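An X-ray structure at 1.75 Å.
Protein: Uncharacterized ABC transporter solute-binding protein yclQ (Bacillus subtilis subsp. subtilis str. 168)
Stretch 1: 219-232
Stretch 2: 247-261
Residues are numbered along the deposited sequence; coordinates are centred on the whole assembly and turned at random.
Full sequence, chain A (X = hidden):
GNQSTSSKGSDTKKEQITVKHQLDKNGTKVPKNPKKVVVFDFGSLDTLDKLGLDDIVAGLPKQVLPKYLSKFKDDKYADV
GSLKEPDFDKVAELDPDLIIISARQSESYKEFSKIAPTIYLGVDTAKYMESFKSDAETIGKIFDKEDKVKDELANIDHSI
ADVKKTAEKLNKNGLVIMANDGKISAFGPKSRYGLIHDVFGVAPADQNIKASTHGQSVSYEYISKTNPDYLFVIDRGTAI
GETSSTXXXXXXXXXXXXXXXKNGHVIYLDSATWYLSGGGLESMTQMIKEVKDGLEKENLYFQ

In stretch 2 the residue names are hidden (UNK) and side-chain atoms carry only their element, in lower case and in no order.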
# COMPACT_ATOMS: atom_id res chain seq x y z
N SER A 219 20.15 13.19 -3.38
CA SER A 219 20.49 13.80 -4.67
C SER A 219 20.73 12.74 -5.75
O SER A 219 20.76 11.53 -5.47
CB SER A 219 21.78 14.61 -4.52
OG SER A 219 22.84 13.72 -4.18
N TYR A 220 20.94 13.19 -6.98
CA TYR A 220 21.32 12.28 -8.06
C TYR A 220 22.66 11.64 -7.74
O TYR A 220 22.88 10.45 -8.03
CB TYR A 220 21.39 13.01 -9.41
CG TYR A 220 20.05 13.47 -9.93
CD1 TYR A 220 19.65 13.20 -11.24
CD2 TYR A 220 19.16 14.17 -9.12
CE1 TYR A 220 18.42 13.62 -11.72
CE2 TYR A 220 17.93 14.59 -9.59
CZ TYR A 220 17.57 14.32 -10.89
OH TYR A 220 16.33 14.74 -11.35
N GLU A 221 23.57 12.42 -7.15
CA GLU A 221 24.88 11.92 -6.78
C GLU A 221 24.76 10.74 -5.82
O GLU A 221 25.64 9.88 -5.79
CB GLU A 221 25.73 13.00 -6.14
CG GLU A 221 26.25 14.06 -7.10
CD GLU A 221 25.30 15.24 -7.25
OE1 GLU A 221 24.09 15.08 -6.95
OE2 GLU A 221 25.77 16.34 -7.67
N TYR A 222 23.70 10.73 -5.02
CA TYR A 222 23.45 9.62 -4.12
C TYR A 222 23.16 8.33 -4.89
O TYR A 222 23.62 7.26 -4.52
CB TYR A 222 22.26 9.92 -3.20
CG TYR A 222 21.85 8.73 -2.39
CD1 TYR A 222 22.54 8.39 -1.23
CD2 TYR A 222 20.78 7.91 -2.78
CE1 TYR A 222 22.19 7.27 -0.48
CE2 TYR A 222 20.42 6.80 -2.04
CZ TYR A 222 21.11 6.49 -0.89
OH TYR A 222 20.74 5.37 -0.17
N ILE A 223 22.39 8.43 -5.97
CA ILE A 223 22.09 7.24 -6.78
C ILE A 223 23.39 6.69 -7.39
O ILE A 223 23.64 5.49 -7.38
CB ILE A 223 21.06 7.57 -7.86
CG1 ILE A 223 19.72 7.92 -7.21
CG2 ILE A 223 20.86 6.39 -8.80
CD1 ILE A 223 18.71 8.45 -8.19
N SER A 224 24.22 7.59 -7.90
CA SER A 224 25.50 7.25 -8.49
C SER A 224 26.41 6.60 -7.45
O SER A 224 27.04 5.56 -7.69
CB SER A 224 26.14 8.51 -9.07
OG SER A 224 27.46 8.25 -9.51
N LYS A 225 26.51 7.21 -6.28
CA LYS A 225 27.42 6.61 -5.31
C LYS A 225 26.93 5.28 -4.76
O LYS A 225 27.72 4.42 -4.38
CB LYS A 225 27.81 7.59 -4.20
CG LYS A 225 26.92 7.60 -3.02
CD LYS A 225 27.69 8.13 -1.81
CE LYS A 225 26.76 8.38 -0.64
NZ LYS A 225 27.50 8.90 0.54
N THR A 226 25.61 5.10 -4.73
CA THR A 226 25.03 3.85 -4.28
C THR A 226 25.15 2.75 -5.33
O THR A 226 25.33 1.59 -4.98
CB THR A 226 23.56 4.07 -3.92
OG1 THR A 226 23.50 5.05 -2.87
CG2 THR A 226 22.89 2.77 -3.47
N ASN A 227 25.10 3.14 -6.61
CA ASN A 227 25.20 2.18 -7.72
C ASN A 227 24.34 0.91 -7.58
O ASN A 227 24.83 -0.23 -7.64
CB ASN A 227 26.68 1.80 -7.98
CG ASN A 227 26.85 1.03 -9.28
OD1 ASN A 227 26.08 1.21 -10.21
ND2 ASN A 227 27.89 0.15 -9.34
N PRO A 228 23.02 1.08 -7.43
CA PRO A 228 22.17 -0.11 -7.27
C PRO A 228 22.09 -0.93 -8.55
O PRO A 228 22.10 -0.37 -9.65
CB PRO A 228 20.79 0.51 -6.98
CG PRO A 228 20.84 1.83 -7.78
CD PRO A 228 22.26 2.33 -7.50
N ASP A 229 22.00 -2.24 -8.42
CA ASP A 229 21.80 -3.12 -9.58
C ASP A 229 20.38 -3.01 -10.12
O ASP A 229 20.16 -3.10 -11.33
CB ASP A 229 22.07 -4.57 -9.16
CG ASP A 229 23.48 -4.75 -8.64
OD1 ASP A 229 24.40 -4.26 -9.33
OD2 ASP A 229 23.65 -5.33 -7.55
N TYR A 230 19.42 -2.85 -9.21
CA TYR A 230 18.00 -2.66 -9.55
C TYR A 230 17.50 -1.37 -8.93
O TYR A 230 17.81 -1.07 -7.78
CB TYR A 230 17.13 -3.84 -9.07
CG TYR A 230 17.42 -5.07 -9.87
CD1 TYR A 230 16.58 -5.46 -10.93
CD2 TYR A 230 18.57 -5.82 -9.62
CE1 TYR A 230 16.88 -6.58 -11.69
CE2 TYR A 230 18.87 -6.94 -10.38
CZ TYR A 230 18.02 -7.32 -11.41
OH TYR A 230 18.34 -8.43 -12.17
N LEU A 231 16.73 -0.61 -9.70
CA LEU A 231 16.21 0.67 -9.21
C LEU A 231 14.68 0.66 -9.31
O LEU A 231 14.12 0.60 -10.40
CB LEU A 231 16.81 1.83 -10.01
CG LEU A 231 16.35 3.24 -9.58
CD1 LEU A 231 16.80 3.58 -8.18
CD2 LEU A 231 16.91 4.29 -10.58
N PHE A 232 14.03 0.69 -8.15
CA PHE A 232 12.58 0.68 -8.07
C PHE A 232 12.09 2.11 -7.93
O PHE A 232 12.49 2.80 -6.99
CB PHE A 232 12.14 -0.15 -6.86
CG PHE A 232 12.51 -1.59 -6.96
CD1 PHE A 232 11.64 -2.50 -7.54
CD2 PHE A 232 13.74 -2.05 -6.49
CE1 PHE A 232 11.96 -3.87 -7.62
CE2 PHE A 232 14.08 -3.41 -6.58
CZ PHE A 232 13.20 -4.31 -7.16
N UNK A 247 11.46 10.38 -15.58
CA UNK A 247 12.42 10.38 -16.68
C UNK A 247 13.56 11.36 -16.47
O UNK A 247 14.71 11.10 -16.85
c UNK A 247 11.57 10.11 -20.79
c UNK A 247 10.79 9.56 -18.47
n UNK A 247 11.24 10.17 -22.25
c UNK A 247 11.73 10.67 -18.01
c UNK A 247 10.37 9.77 -19.92
N UNK A 248 13.27 12.51 -15.88
CA UNK A 248 14.33 13.48 -15.67
C UNK A 248 15.29 12.90 -14.65
O UNK A 248 16.46 13.29 -14.63
c UNK A 248 13.79 14.84 -15.23
n UNK A 248 11.40 16.38 -14.22
c UNK A 248 13.31 14.92 -13.79
c UNK A 248 12.52 16.21 -13.52
o UNK A 248 12.94 17.05 -12.72
N UNK A 249 14.81 11.98 -13.81
CA UNK A 249 15.74 11.37 -12.88
C UNK A 249 16.51 10.25 -13.56
O UNK A 249 17.73 10.26 -13.58
c UNK A 249 14.33 11.88 -10.84
c UNK A 249 15.06 10.79 -11.62
c UNK A 249 16.12 10.07 -10.75
N UNK A 250 15.80 9.28 -14.11
CA UNK A 250 16.47 8.02 -14.44
C UNK A 250 17.19 8.07 -15.76
O UNK A 250 18.12 7.31 -16.01
c UNK A 250 14.86 6.69 -13.05
c UNK A 250 14.49 6.95 -15.52
c UNK A 250 15.52 6.81 -14.42
N UNK A 251 16.76 8.99 -16.62
CA UNK A 251 17.41 9.14 -17.91
C UNK A 251 18.40 10.31 -17.90
O UNK A 251 18.99 10.65 -18.93
c UNK A 251 15.53 7.94 -19.08
c UNK A 251 14.35 8.00 -20.03
o UNK A 251 13.40 7.21 -19.85
o UNK A 251 14.38 8.84 -20.96
c UNK A 251 16.34 9.24 -19.02
N UNK A 252 18.62 10.89 -16.72
CA UNK A 252 19.64 11.94 -16.58
C UNK A 252 21.04 11.43 -16.92
O UNK A 252 21.44 10.35 -16.48
o UNK A 252 21.63 13.82 -15.11
c UNK A 252 19.66 12.47 -15.16
c UNK A 252 20.39 13.77 -15.06
n UNK A 252 19.64 14.86 -14.97
N UNK A 253 21.80 12.21 -17.68
CA UNK A 253 23.16 11.84 -18.05
C UNK A 253 24.02 11.43 -16.85
O UNK A 253 24.88 10.54 -16.96
c UNK A 253 23.83 13.00 -18.80
c UNK A 253 25.29 12.72 -19.14
o UNK A 253 26.18 13.02 -18.31
o UNK A 253 25.54 12.18 -20.23
N UNK A 254 23.80 12.07 -15.71
CA UNK A 254 24.64 11.82 -14.55
C UNK A 254 24.64 10.37 -14.09
O UNK A 254 25.65 9.86 -13.63
c UNK A 254 26.45 11.90 -10.38
c UNK A 254 27.48 12.79 -10.56
c UNK A 254 26.42 13.62 -12.53
c UNK A 254 25.39 11.87 -11.28
c UNK A 254 24.24 12.69 -13.36
c UNK A 254 25.36 12.74 -12.36
o UNK A 254 28.53 12.82 -9.67
c UNK A 254 27.47 13.65 -11.64
N UNK A 255 23.48 9.71 -14.18
CA UNK A 255 23.35 8.34 -13.69
C UNK A 255 23.36 7.31 -14.80
O UNK A 255 22.96 6.18 -14.59
c UNK A 255 22.20 8.98 -11.57
c UNK A 255 20.80 8.52 -13.63
c UNK A 255 22.09 8.16 -12.84
N UNK A 256 23.83 7.71 -15.99
CA UNK A 256 23.77 6.82 -17.14
C UNK A 256 24.59 5.55 -16.92
O UNK A 256 24.25 4.49 -17.44
c UNK A 256 27.55 9.11 -19.60
n UNK A 256 27.85 10.10 -20.67
c UNK A 256 26.11 8.61 -19.67
c UNK A 256 24.26 7.52 -18.41
c UNK A 256 25.74 7.80 -18.43
N UNK A 257 25.65 5.66 -16.12
CA UNK A 257 26.47 4.49 -15.84
C UNK A 257 26.10 3.67 -14.61
O UNK A 257 26.77 2.67 -14.32
o UNK A 257 28.07 4.95 -18.11
n UNK A 257 29.33 6.44 -16.99
c UNK A 257 27.96 4.88 -15.76
c UNK A 257 28.46 5.42 -17.05
N UNK A 258 25.03 4.05 -13.90
CA UNK A 258 24.55 3.25 -12.77
C UNK A 258 24.12 1.87 -13.30
O UNK A 258 23.47 1.78 -14.33
c UNK A 258 23.38 3.97 -12.03
c UNK A 258 22.68 3.02 -11.05
c UNK A 258 23.88 5.21 -11.28
N UNK A 259 24.49 0.81 -12.60
CA UNK A 259 24.13 -0.55 -13.02
C UNK A 259 22.66 -0.66 -13.46
O UNK A 259 22.37 -1.06 -14.59
o UNK A 259 26.74 -1.26 -12.54
c UNK A 259 24.44 -1.55 -11.92
n UNK A 259 26.30 -2.66 -10.85
c UNK A 259 25.93 -1.82 -11.79
N UNK A 260 21.74 -0.28 -12.58
CA UNK A 260 20.32 -0.40 -12.89
C UNK A 260 19.93 0.31 -14.19
O UNK A 260 19.09 -0.16 -14.96
c UNK A 260 19.46 0.12 -11.74
N UNK A 261 20.56 1.46 -14.43
CA UNK A 261 20.24 2.24 -15.62
C UNK A 261 20.85 1.60 -16.89
O UNK A 261 20.12 1.32 -17.85
c UNK A 261 20.66 3.71 -15.48
c UNK A 261 19.91 4.34 -14.34
c UNK A 261 20.40 4.48 -16.78
O HOH W 1 29.17 10.46 -8.74

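Position 247 carries four carbons in a row ending in nitrogen and lies out of reach of stretch 1: Lys-247, a long polar chain suited to an exposed helical site. At 248 three carbons end in one oxygen and one nitrogen, an amide: Gln-248. Its backbone O lies 3.5 Å from CE1 of Tyr-220, at the ring edge. Position 249 has one carbon bearing two more, so it is Val-249; its CG2 lies 3.5 Å from Tyr-220 OH and its CG1 4.0 Å from Ile-223 CD1, a compact apolar fit in a buried place. Position 250 repeats the three-carbon fork: Val-250, whose CG1 meets Leu-231 CD2 at 4.0 Å.

At 251 three carbons end in two oxygens. This is Glu-251, exposed, its OE1 in a long salt bridge (3.6 Å) with Lys-247 NZ. Position 252 has two carbons, the second bearing oxygen and nitrogen: Asn-252, whose ND2 lies 3.7 Å from Tyr-220 CE1. Two carbons and two oxygens identify 253 as Asp-253, which makes no contact with stretch 1. Position 254 shows a six-carbon ring bearing oxygen, Tyr-254; CE2 packs 3.6 Å from Ser-224 CB, while one water bridges Tyr-254 OH (2.6 Å) and Ser-224 OG (2.9 Å). The backbone N of Tyr-254 also donates to Asn-252 OD1 (2.9 Å).

The forked carbons at 255 point toward stretch 1: Val-255, with CG1 4.0 Å from Ile-223 CG2. Position 256, four carbons and a nitrogen, faces solvent as Lys-256; its NZ forms a salt bridge with Asp-253 OD1 (3.1 Å). Position 257 has an amide on two carbons, Asn-257, exposed in the turn from Val-255 to 258. Another fork at 258 gives Val-258, whose CG1 packs 3.6 Å from Pro-228 CD.

At 259 a two-carbon amide reaches the acid of stretch 1: Asn-259, whose ND2 donates to Asp-229 OD1 (2.9 Å), as an amide nitrogen can. Position 260 has a single carbon, Ala-260; its CB sits 3.6 Å from Leu-231 CB, and this small side chain accompanies a close backbone approach, CA to Asp-229 O at 3.1 Å. Position 261 is forked once more, Val-261, too far for close contact.

The contact thus joins two kinds of packing. Ile-223 gathers Val-249, Val-255 and Val-258 into an apolar patch, with Tyr-220 alongside. Beyond it, polar bonds fix the register: Asn-259 N donates almost straight to Asn-227 OD1 (2.9 Å), and Ala-260 N to Pro-228 O (3.0 Å), tying the start of one helix to the loop after another.

Stretch 2, residues 247-261: KQVVENDYVKNVNAV
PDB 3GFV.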